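Local coordinates for protein flagellar assembly factor FliW (Geobacillus thermodenitrificans, PDB 5DMD) that probably binds CsrA and stops it repressing translation of its target genes, flagellin among them, and probably takes part in flagellum assembly, at residues Gln24-Phe29 with Leu56-Ile61; Pro68-Asp73 with Val125-Thr130. The protein carries 1 engineered substitution. All coordinates share one frame; numbering follows the deposited sequence.

Contact 1: residues Gln24-Phe29 with Leu56-Ile61; sequences QGIPGF and LGFVLI
Ile26 O accepts a 2.8 Å hydrogen bond from Phe29 N, and this bond closes the type II beta turn that turns both side chains toward residues 56-61. A second backbone bond, from Ile26 N to Phe29 O at 3.2 Å, ties the ends of the turn the other way as well. Pro27 and Gly28 occupy the two corners. The ring of Pro27 fixes the negative phi needed at the first, while Gly28, at phi 94°, takes the second, where a beta carbon would be jammed against the preceding carbonyl oxygen. Gly25, also at positive phi, lies where a beta carbon would collide with Phe29 O.

The turn belongs to the loop between strands 20-21 and 34-39, and it packs against the beginning of strand 57-61 and Leu56 just ahead of it; the strand pairs antiparallel with strands 45-50 and 90-97 in the large sheet. Across the contact only apolar groups meet. Ile26 and Phe58 reach out from opposite directions: Ile26 CD1 comes obliquely to the Phe58 ring, 3.6 Å from CE1. In Ile26, CG1 stands between the backbone N and the carbonyl carbon (chi1 57°), and a fully extended second torsion (179°) then carries CD1 out to the aromatic ring. Isoleucine suits this buried place because its longer branch ends in an apolar methyl that reaches the ring.

Leu56 divides its two methyl groups between two aromatic neighbours. CD1 leans on Phe58 within its own segment, with 3.4 Å between Leu56 CD1 and Phe58 CZ. CD2 lies over one face of the Phe29 ring, displaced toward its rim, and comes within 4.1 Å of Phe29 CG.

Contact 2: residues Pro68-Asp73 with Val125-Thr130; sequences PTYEID and VILTNT
The ring of Tyr70 has Ile72 CG2 over one face, 3.5 Å from Tyr70 CZ, and Leu127 CD1 beyond its hydroxyl end on the same side of the ring plane, 4.1 Å from Tyr70 OH. Tyr132 brings a second ring against it, the planes inclined at about 60°. The hydroxyl itself is hydrogen-bonded to Leu109 O, so tyrosine serves here as a flat apolar slab with a polar end that is satisfied by backbone. CG of Tyr70 stands anti to the backbone N (chi1 -169°), which sends the ring from a loop backbone inward until its far end approaches Leu127.

Two loops meet here, both flanking the antiparallel sheet: residues 68-73 run between strand 57-61 and helix 76-81, and residues 125-130 follow strand 121-124. Backbone hydrogen bonds between Val125 and Pro112 and between Leu127 and Gln110 keep the latter loop alongside strand 106-116.

Leu127, which is buried, reaches from its loop to the other. The beta-branch of Ile72 sets CG2 against both the tyrosine ring and the leucine methyl. The side chains of Leu127 and Ile72 meet at about a right angle, and a single leucine methyl does the touching: Leu127 CD1 is 3.6 Å from Ile72 CG2 and 4.0 Å from Ile72 CB.

Contact 1 lies nearer the middle of the chain, its centre about 7 Å from the chain centre, against about 14 Å for contact 2. Yet contact 2 is the more buried of the two: most of its touching residues are enclosed, whereas in contact 1 Ile26 alone is. Contact 1 joins a loop to Leu56 and a strand of the large sheet; contact 2 joins two loops that flank it. Each is apolar across the interface. They differ in how polar groups are met: the turn in contact 1 bonds to itself, while the tyrosine hydroxyl of contact 2 depends on strand 106-116. The two touch directly where Pro27 CG lies 4.2 Å from Ile126 CD1.

Contact 1: residues Gln24-Phe29 with Leu56-Ile61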
# COMPACT_ATOMS: atom_id res chain seq x y z
N GLN A 24 9.53 -4.67 9.91
CA GLN A 24 9.01 -3.92 11.04
C GLN A 24 7.51 -4.03 11.18
O GLN A 24 6.91 -3.24 11.92
CB GLN A 24 9.40 -2.44 10.93
CG GLN A 24 10.88 -2.16 11.03
CD GLN A 24 11.20 -0.68 11.01
OE1 GLN A 24 10.57 0.09 10.29
NE2 GLN A 24 12.17 -0.27 11.81
N GLY A 25 6.88 -4.98 10.48
CA GLY A 25 5.44 -4.98 10.45
C GLY A 25 4.94 -3.73 9.73
O GLY A 25 5.63 -3.14 8.89
N ILE A 26 3.72 -3.33 10.09
CA ILE A 26 3.20 -2.04 9.65
C ILE A 26 2.79 -1.26 10.90
O ILE A 26 2.51 -1.87 11.94
CB ILE A 26 2.03 -2.19 8.66
CG1 ILE A 26 0.91 -3.02 9.28
CG2 ILE A 26 2.52 -2.82 7.35
CD1 ILE A 26 -0.29 -3.18 8.38
N PRO A 27 2.79 0.07 10.85
CA PRO A 27 2.38 0.85 12.03
C PRO A 27 1.02 0.40 12.52
O PRO A 27 0.07 0.24 11.74
CB PRO A 27 2.34 2.29 11.49
CG PRO A 27 3.34 2.28 10.37
CD PRO A 27 3.19 0.93 9.72
N GLY A 28 0.92 0.16 13.83
CA GLY A 28 -0.26 -0.37 14.44
C GLY A 28 -0.25 -1.87 14.58
O GLY A 28 -0.96 -2.40 15.45
N PHE A 29 0.55 -2.58 13.77
CA PHE A 29 0.53 -4.04 13.71
C PHE A 29 1.96 -4.52 13.46
O PHE A 29 2.28 -5.06 12.40
CB PHE A 29 -0.42 -4.56 12.63
CG PHE A 29 -1.83 -4.09 12.81
CD1 PHE A 29 -2.69 -4.76 13.68
CD2 PHE A 29 -2.29 -2.97 12.16
CE1 PHE A 29 -3.98 -4.32 13.87
CE2 PHE A 29 -3.58 -2.52 12.34
CZ PHE A 29 -4.43 -3.20 13.19
N LEU A 56 -7.13 -8.58 7.87
CA LEU A 56 -6.18 -7.50 7.63
C LEU A 56 -5.87 -7.48 6.14
O LEU A 56 -4.89 -8.07 5.68
CB LEU A 56 -4.92 -7.70 8.46
CG LEU A 56 -4.16 -6.41 8.78
CD1 LEU A 56 -5.13 -5.34 9.28
CD2 LEU A 56 -3.05 -6.65 9.79
N GLY A 57 -6.71 -6.80 5.37
CA GLY A 57 -6.50 -6.64 3.95
C GLY A 57 -6.81 -5.23 3.48
O GLY A 57 -7.98 -4.83 3.43
N PHE A 58 -5.77 -4.47 3.14
CA PHE A 58 -5.92 -3.06 2.77
C PHE A 58 -6.05 -2.89 1.26
O PHE A 58 -5.43 -3.62 0.48
CB PHE A 58 -4.71 -2.27 3.27
CG PHE A 58 -4.46 -2.41 4.75
CD1 PHE A 58 -3.65 -3.42 5.24
CD2 PHE A 58 -5.03 -1.52 5.64
CE1 PHE A 58 -3.42 -3.55 6.60
CE2 PHE A 58 -4.80 -1.64 7.01
CZ PHE A 58 -4.00 -2.65 7.49
N VAL A 59 -6.86 -1.91 0.86
CA VAL A 59 -7.05 -1.59 -0.55
C VAL A 59 -5.98 -0.60 -0.98
O VAL A 59 -5.90 0.50 -0.43
CB VAL A 59 -8.45 -1.03 -0.82
CG1 VAL A 59 -8.59 -0.72 -2.29
CG2 VAL A 59 -9.51 -2.01 -0.35
N LEU A 60 -5.19 -0.97 -1.99
CA LEU A 60 -4.09 -0.16 -2.48
C LEU A 60 -4.35 0.28 -3.92
O LEU A 60 -5.02 -0.41 -4.69
CB LEU A 60 -2.79 -0.96 -2.48
CG LEU A 60 -1.95 -1.04 -1.19
CD1 LEU A 60 -2.77 -1.35 0.04
CD2 LEU A 60 -0.88 -2.11 -1.40
N ILE A 61 -3.79 1.44 -4.27
CA ILE A 61 -3.65 1.85 -5.66
C ILE A 61 -2.19 2.20 -5.89
O ILE A 61 -1.46 2.56 -4.96
CB ILE A 61 -4.52 3.06 -6.05
CG1 ILE A 61 -4.23 4.27 -5.15
CG2 ILE A 61 -5.99 2.71 -6.00
CD1 ILE A 61 -4.72 5.61 -5.73

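Contact 2: residues Pro68-Asp73 with Val125-Thr130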
# COMPACT_ATOMS: atom_id res chain seq x y z
N PRO A 68 -0.96 12.30 -10.29
CA PRO A 68 0.16 12.25 -11.23
C PRO A 68 1.39 13.00 -10.79
O PRO A 68 2.47 12.67 -11.28
CB PRO A 68 -0.42 12.86 -12.51
CG PRO A 68 -1.70 13.53 -12.10
CD PRO A 68 -2.20 12.80 -10.91
N THR A 69 1.28 13.99 -9.91
CA THR A 69 2.46 14.71 -9.44
C THR A 69 2.99 14.18 -8.11
O THR A 69 3.87 14.82 -7.52
CB THR A 69 2.17 16.21 -9.30
OG1 THR A 69 1.10 16.42 -8.37
CG2 THR A 69 1.81 16.81 -10.65
N TYR A 70 2.48 13.05 -7.63
CA TYR A 70 2.96 12.48 -6.38
C TYR A 70 4.46 12.26 -6.45
O TYR A 70 4.95 11.52 -7.31
CB TYR A 70 2.26 11.15 -6.12
CG TYR A 70 2.48 10.58 -4.72
CD1 TYR A 70 2.23 11.34 -3.59
CD2 TYR A 70 2.92 9.28 -4.56
CE1 TYR A 70 2.42 10.81 -2.32
CE2 TYR A 70 3.11 8.74 -3.30
CZ TYR A 70 2.85 9.51 -2.19
OH TYR A 70 3.04 8.97 -0.94
N GLU A 71 5.19 12.92 -5.56
CA GLU A 71 6.65 12.84 -5.55
C GLU A 71 7.10 12.77 -4.10
O GLU A 71 6.74 13.64 -3.30
CB GLU A 71 7.25 14.05 -6.26
CG GLU A 71 8.73 13.93 -6.59
CD GLU A 71 9.29 15.20 -7.19
OE1 GLU A 71 10.28 15.73 -6.65
OE2 GLU A 71 8.73 15.68 -8.20
N ILE A 72 7.86 11.73 -3.77
CA ILE A 72 8.34 11.53 -2.41
C ILE A 72 9.85 11.36 -2.43
O ILE A 72 10.45 11.02 -3.45
CB ILE A 72 7.65 10.34 -1.70
CG1 ILE A 72 8.12 9.02 -2.31
CG2 ILE A 72 6.14 10.48 -1.77
CD1 ILE A 72 7.55 7.79 -1.61
N ASP A 73 10.46 11.62 -1.28
CA ASP A 73 11.90 11.48 -1.14
C ASP A 73 12.12 10.57 0.06
O ASP A 73 11.88 10.97 1.20
CB ASP A 73 12.57 12.84 -0.97
CG ASP A 73 14.08 12.74 -0.84
OD1 ASP A 73 14.66 11.77 -1.36
OD2 ASP A 73 14.69 13.66 -0.27
N VAL A 125 6.03 3.75 5.03
CA VAL A 125 6.87 4.89 5.39
C VAL A 125 5.95 6.05 5.72
O VAL A 125 5.05 6.37 4.94
CB VAL A 125 7.79 5.26 4.22
CG1 VAL A 125 8.61 6.51 4.55
CG2 VAL A 125 8.68 4.08 3.83
N ILE A 126 6.17 6.70 6.86
CA ILE A 126 5.41 7.88 7.25
C ILE A 126 6.28 9.08 6.94
O ILE A 126 7.32 9.30 7.58
CB ILE A 126 5.02 7.84 8.74
CG1 ILE A 126 4.18 6.60 9.03
CG2 ILE A 126 4.18 9.06 9.09
CD1 ILE A 126 3.85 6.42 10.50
N LEU A 127 5.87 9.88 5.95
CA LEU A 127 6.64 11.02 5.50
C LEU A 127 6.41 12.20 6.44
O LEU A 127 5.26 12.60 6.65
CB LEU A 127 6.23 11.39 4.07
CG LEU A 127 6.27 10.24 3.06
CD1 LEU A 127 5.60 10.64 1.75
CD2 LEU A 127 7.71 9.81 2.80
N THR A 128 7.48 12.75 7.00
CA THR A 128 7.39 13.78 8.02
C THR A 128 7.72 15.18 7.52
O THR A 128 7.48 16.15 8.24
CB THR A 128 8.35 13.46 9.18
OG1 THR A 128 9.68 13.28 8.67
CG2 THR A 128 7.92 12.18 9.89
N ASN A 129 8.25 15.31 6.30
CA ASN A 129 8.80 16.56 5.81
C ASN A 129 7.95 17.20 4.72
O ASN A 129 8.44 18.09 4.01
CB ASN A 129 10.22 16.32 5.28
CG ASN A 129 10.29 15.12 4.35
OD1 ASN A 129 10.31 13.98 4.80
ND2 ASN A 129 10.30 15.38 3.05
N THR A 130 6.70 16.79 4.58
CA THR A 130 6.00 17.00 3.32
C THR A 130 4.63 17.65 3.50
O THR A 130 4.10 17.78 4.61
CB THR A 130 5.90 15.69 2.52
OG1 THR A 130 5.96 15.97 1.12
CG2 THR A 130 4.64 14.93 2.87